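Local atomic coordinates of polycomb protein Pcl (Drosophila melanogaster, PDB entry 5OQD), a protein that helps establish early repression of homeotic genes as a chromatin- and DNA-binding Polycomb group component of the Esc/E(z) histone H3 methyltransferase complex. Residues I118-R126 against L138-L147. Residues are numbered along the deposited sequence; the frame is centred on the assembly and turned at random.
Sequences IWPFILEQR and LPETALMERL
Trp-119 reaches from helix 114-125 into a hole on helix 140-153 formed by Glu-140, Leu-143, Met-144 and Leu-147. Its CG is anti to the backbone N (chi1 -179°), which sends the indole across to the neighbouring helix. Met-144 lies over one face of the six-membered ring, with SD 3.8 Å from the ring centroid. This is a Met-aromatic contact, and CG of the same residue adds a CH-pi contact. Leu-123 CD1, from the tryptophan's own helix, lies against the opposite face, near the five-membered ring, so both faces of the indole are in contact. Leu-147 CD1 meets the ring at its edge, 4.0 Å from Trp-119 CZ3, and also touches Ile-122 CD1 tip to tip. Leu-143 CG packs obliquely at 3.6 Å from Trp-119 CZ3. Glu-140 CB packs against Trp-119 CZ2 at 3.7 Å.

Arg-126 makes the polar part of the contact. Its NH1 donates to Leu-138 O over 3.2 Å, in the carbonyl plane and on a lone pair, but the N-H...O angle is only 144°. NH2 adds a weak bond to the same oxygen. Leu-143 CD2 lies over one guanidinium face, 3.8 Å from Arg-126 NH2. Shortened to an alanine, this position would probably leave Leu-138 O without these two donors and take away the guanidinium that packs against Leu-143 CD2.

The axes of 118-125 and 140-147 run at 119° to each other. Ile-122 and Leu-143 also touch helix 92-104, through Leu-96 and Trp-92. The contact thus joins two helices of the three-helix bundle, typical of the winged-helix domain that follows the second PHD finger.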
loop_
_atom_site.group_PDB
_atom_site.type_symbol
_atom_site.label_atom_id
_atom_site.label_comp_id
_atom_site.label_asym_id
_atom_site.label_seq_id
_atom_site.Cartn_x
_atom_site.Cartn_y
_atom_site.Cartn_z
ATOM N N ILE B 118 -10.363 -13.717 -1.389
ATOM C CA ILE B 118 -10.058 -12.313 -1.639
ATOM C C ILE B 118 -11.253 -11.508 -1.137
ATOM O O ILE B 118 -11.088 -10.514 -0.430
ATOM C CB ILE B 118 -9.827 -11.982 -3.124
ATOM C CG1 ILE B 118 -8.741 -12.886 -3.709
ATOM C CG2 ILE B 118 -9.462 -10.513 -3.296
ATOM C CD1 ILE B 118 -8.515 -12.687 -5.190
ATOM N N TRP B 119 -12.452 -11.945 -1.513
ATOM C CA TRP B 119 -13.692 -11.267 -1.143
ATOM C C TRP B 119 -13.877 -11.068 0.371
ATOM O O TRP B 119 -14.213 -9.964 0.798
ATOM C CB TRP B 119 -14.889 -12.031 -1.724
ATOM C CG TRP B 119 -16.228 -11.433 -1.432
ATOM C CD1 TRP B 119 -17.216 -11.976 -0.663
ATOM C CD2 TRP B 119 -16.735 -10.185 -1.915
ATOM N NE1 TRP B 119 -18.307 -11.143 -0.637
ATOM C CE2 TRP B 119 -18.037 -10.035 -1.396
ATOM C CE3 TRP B 119 -16.215 -9.178 -2.734
ATOM C CZ2 TRP B 119 -18.825 -8.918 -1.667
ATOM C CZ3 TRP B 119 -16.999 -8.071 -3.003
ATOM C CH2 TRP B 119 -18.289 -7.951 -2.471
ATOM N N PRO B 120 -13.680 -12.109 1.161
ATOM C CA PRO B 120 -13.863 -11.973 2.604
ATOM C C PRO B 120 -12.872 -10.993 3.198
ATOM O O PRO B 120 -13.244 -10.153 4.010
ATOM C CB PRO B 120 -13.571 -13.378 3.120
ATOM C CG PRO B 120 -13.892 -14.270 1.976
ATOM C CD PRO B 120 -13.489 -13.508 0.755
ATOM N N PHE B 121 -11.623 -11.091 2.767
ATOM C CA PHE B 121 -10.548 -10.315 3.356
ATOM C C PHE B 121 -10.741 -8.819 3.175
ATOM O O PHE B 121 -10.557 -8.048 4.104
ATOM C CB PHE B 121 -9.222 -10.757 2.753
ATOM C CG PHE B 121 -8.064 -9.887 3.127
ATOM C CD1 PHE B 121 -7.084 -10.350 3.979
ATOM C CD2 PHE B 121 -7.948 -8.613 2.615
ATOM C CE1 PHE B 121 -6.013 -9.556 4.320
ATOM C CE2 PHE B 121 -6.883 -7.812 2.953
ATOM C CZ PHE B 121 -5.913 -8.285 3.807
ATOM N N ILE B 122 -11.139 -8.413 1.980
ATOM C CA ILE B 122 -11.408 -7.013 1.704
ATOM C C ILE B 122 -12.572 -6.543 2.554
ATOM O O ILE B 122 -12.580 -5.429 3.065
ATOM C CB ILE B 122 -11.734 -6.784 0.222
ATOM C CG1 ILE B 122 -10.518 -7.099 -0.641
ATOM C CG2 ILE B 122 -12.176 -5.352 -0.011
ATOM C CD1 ILE B 122 -10.720 -6.787 -2.101
ATOM N N LEU B 123 -13.565 -7.407 2.692
ATOM C CA LEU B 123 -14.728 -7.090 3.492
ATOM C C LEU B 123 -14.310 -6.884 4.939
ATOM O O LEU B 123 -14.810 -5.992 5.615
ATOM C CB LEU B 123 -15.775 -8.192 3.371
ATOM C CG LEU B 123 -16.479 -8.239 2.016
ATOM C CD1 LEU B 123 -17.272 -9.521 1.853
ATOM C CD2 LEU B 123 -17.378 -7.031 1.830
ATOM N N GLU B 124 -13.385 -7.709 5.411
ATOM C CA GLU B 124 -12.891 -7.565 6.768
ATOM C C GLU B 124 -12.198 -6.230 6.960
ATOM O O GLU B 124 -12.395 -5.561 7.966
ATOM C CB GLU B 124 -11.909 -8.682 7.097
ATOM C CG GLU B 124 -12.541 -10.056 7.214
ATOM C CD GLU B 124 -11.514 -11.157 7.372
ATOM O OE1 GLU B 124 -10.349 -10.840 7.681
ATOM O OE2 GLU B 124 -11.870 -12.338 7.186
ATOM N N GLN B 125 -11.392 -5.836 5.985
ATOM C CA GLN B 125 -10.560 -4.652 6.126
ATOM C C GLN B 125 -11.116 -3.382 5.506
ATOM O O GLN B 125 -10.456 -2.357 5.509
ATOM C CB GLN B 125 -9.160 -4.917 5.586
ATOM C CG GLN B 125 -8.392 -5.947 6.390
ATOM C CD GLN B 125 -8.209 -5.528 7.830
ATOM O OE1 GLN B 125 -7.954 -4.362 8.119
ATOM N NE2 GLN B 125 -8.333 -6.479 8.744
ATOM N N ARG B 126 -12.329 -3.445 4.990
ATOM C CA ARG B 126 -12.864 -2.323 4.251
ATOM C C ARG B 126 -12.935 -1.107 5.156
ATOM O O ARG B 126 -12.637 0.005 4.741
ATOM C CB ARG B 126 -14.245 -2.672 3.709
ATOM C CG ARG B 126 -15.068 -1.476 3.283
ATOM C CD ARG B 126 -15.573 -1.653 1.866
ATOM N NE ARG B 126 -16.619 -2.661 1.784
ATOM C CZ ARG B 126 -17.835 -2.424 1.316
ATOM N NH1 ARG B 126 -18.154 -1.212 0.892
ATOM N NH2 ARG B 126 -18.730 -3.395 1.273
ATOM N N LEU B 138 -20.094 1.085 -0.654
ATOM C CA LEU B 138 -20.574 0.555 -1.924
ATOM C C LEU B 138 -21.219 -0.818 -1.748
ATOM O O LEU B 138 -20.670 -1.678 -1.059
ATOM C CB LEU B 138 -19.427 0.469 -2.934
ATOM C CG LEU B 138 -19.823 0.397 -4.410
ATOM C CD1 LEU B 138 -20.452 1.709 -4.857
ATOM C CD2 LEU B 138 -18.628 0.046 -5.279
ATOM N N PRO B 139 -22.393 -1.020 -2.368
ATOM C CA PRO B 139 -23.102 -2.308 -2.371
ATOM C C PRO B 139 -22.212 -3.462 -2.833
ATOM O O PRO B 139 -21.320 -3.256 -3.655
ATOM C CB PRO B 139 -24.247 -2.071 -3.357
ATOM C CG PRO B 139 -24.515 -0.614 -3.255
ATOM C CD PRO B 139 -23.172 0.033 -3.041
ATOM N N GLU B 140 -22.463 -4.658 -2.311
ATOM C CA GLU B 140 -21.570 -5.793 -2.524
ATOM C C GLU B 140 -21.571 -6.313 -3.960
ATOM O O GLU B 140 -20.525 -6.705 -4.477
ATOM C CB GLU B 140 -21.926 -6.926 -1.560
ATOM C CG GLU B 140 -21.756 -6.558 -0.095
ATOM C CD GLU B 140 -21.817 -7.762 0.822
ATOM O OE1 GLU B 140 -21.970 -8.891 0.310
ATOM O OE2 GLU B 140 -21.708 -7.579 2.053
ATOM N N THR B 141 -22.737 -6.324 -4.600
ATOM C CA THR B 141 -22.827 -6.759 -5.990
ATOM C C THR B 141 -22.076 -5.797 -6.905
ATOM O O THR B 141 -21.354 -6.221 -7.808
ATOM C CB THR B 141 -24.289 -6.874 -6.461
ATOM O OG1 THR B 141 -25.002 -5.677 -6.125
ATOM C CG2 THR B 141 -24.972 -8.066 -5.803
ATOM N N ALA B 142 -22.250 -4.503 -6.663
ATOM C CA ALA B 142 -21.553 -3.474 -7.427
ATOM C C ALA B 142 -20.060 -3.517 -7.129
ATOM O O ALA B 142 -19.232 -3.182 -7.977
ATOM C CB ALA B 142 -22.121 -2.099 -7.114
ATOM N N LEU B 143 -19.731 -3.936 -5.913
ATOM C CA LEU B 143 -18.346 -4.065 -5.481
ATOM C C LEU B 143 -17.663 -5.237 -6.175
ATOM O O LEU B 143 -16.498 -5.146 -6.557
ATOM C CB LEU B 143 -18.273 -4.238 -3.963
ATOM C CG LEU B 143 -16.887 -4.487 -3.364
ATOM C CD1 LEU B 143 -15.897 -3.414 -3.796
ATOM C CD2 LEU B 143 -16.975 -4.560 -1.850
ATOM N N MET B 144 -18.397 -6.335 -6.328
ATOM C CA MET B 144 -17.873 -7.529 -6.986
ATOM C C MET B 144 -17.482 -7.251 -8.433
ATOM O O MET B 144 -16.386 -7.608 -8.868
ATOM C CB MET B 144 -18.900 -8.663 -6.933
ATOM C CG MET B 144 -18.758 -9.577 -5.733
ATOM S SD MET B 144 -17.194 -10.469 -5.753
ATOM C CE MET B 144 -17.257 -11.210 -7.383
ATOM N N GLU B 145 -18.386 -6.615 -9.173
ATOM C CA GLU B 145 -18.145 -6.300 -10.575
ATOM C C GLU B 145 -17.002 -5.304 -10.730
ATOM O O GLU B 145 -16.213 -5.394 -11.667
ATOM C CB GLU B 145 -19.414 -5.744 -11.227
ATOM C CG GLU B 145 -20.602 -6.695 -11.187
ATOM C CD GLU B 145 -20.345 -7.989 -11.938
ATOM O OE1 GLU B 145 -19.538 -7.984 -12.892
ATOM O OE2 GLU B 145 -20.950 -9.017 -11.569
ATOM N N ARG B 146 -16.925 -4.353 -9.805
ATOM C CA ARG B 146 -15.853 -3.367 -9.810
ATOM C C ARG B 146 -14.501 -4.040 -9.572
ATOM O O ARG B 146 -13.502 -3.670 -10.188
ATOM C CB ARG B 146 -16.109 -2.287 -8.754
ATOM C CG ARG B 146 -14.970 -1.293 -8.585
ATOM C CD ARG B 146 -14.605 -0.623 -9.903
ATOM N NE ARG B 146 -15.625 0.321 -10.347
ATOM C CZ ARG B 146 -15.621 0.917 -11.534
ATOM N NH1 ARG B 146 -14.654 0.658 -12.404
ATOM N NH2 ARG B 146 -16.586 1.766 -11.856
ATOM N N LEU B 147 -14.481 -5.033 -8.688
ATOM C CA LEU B 147 -13.251 -5.762 -8.391
ATOM C C LEU B 147 -12.850 -6.678 -9.543
ATOM O O LEU B 147 -11.665 -6.824 -9.844
ATOM C CB LEU B 147 -13.405 -6.580 -7.108
ATOM C CG LEU B 147 -13.446 -5.794 -5.797
ATOM C CD1 LEU B 147 -13.534 -6.737 -4.605
ATOM C CD2 LEU B 147 -12.235 -4.882 -5.678
#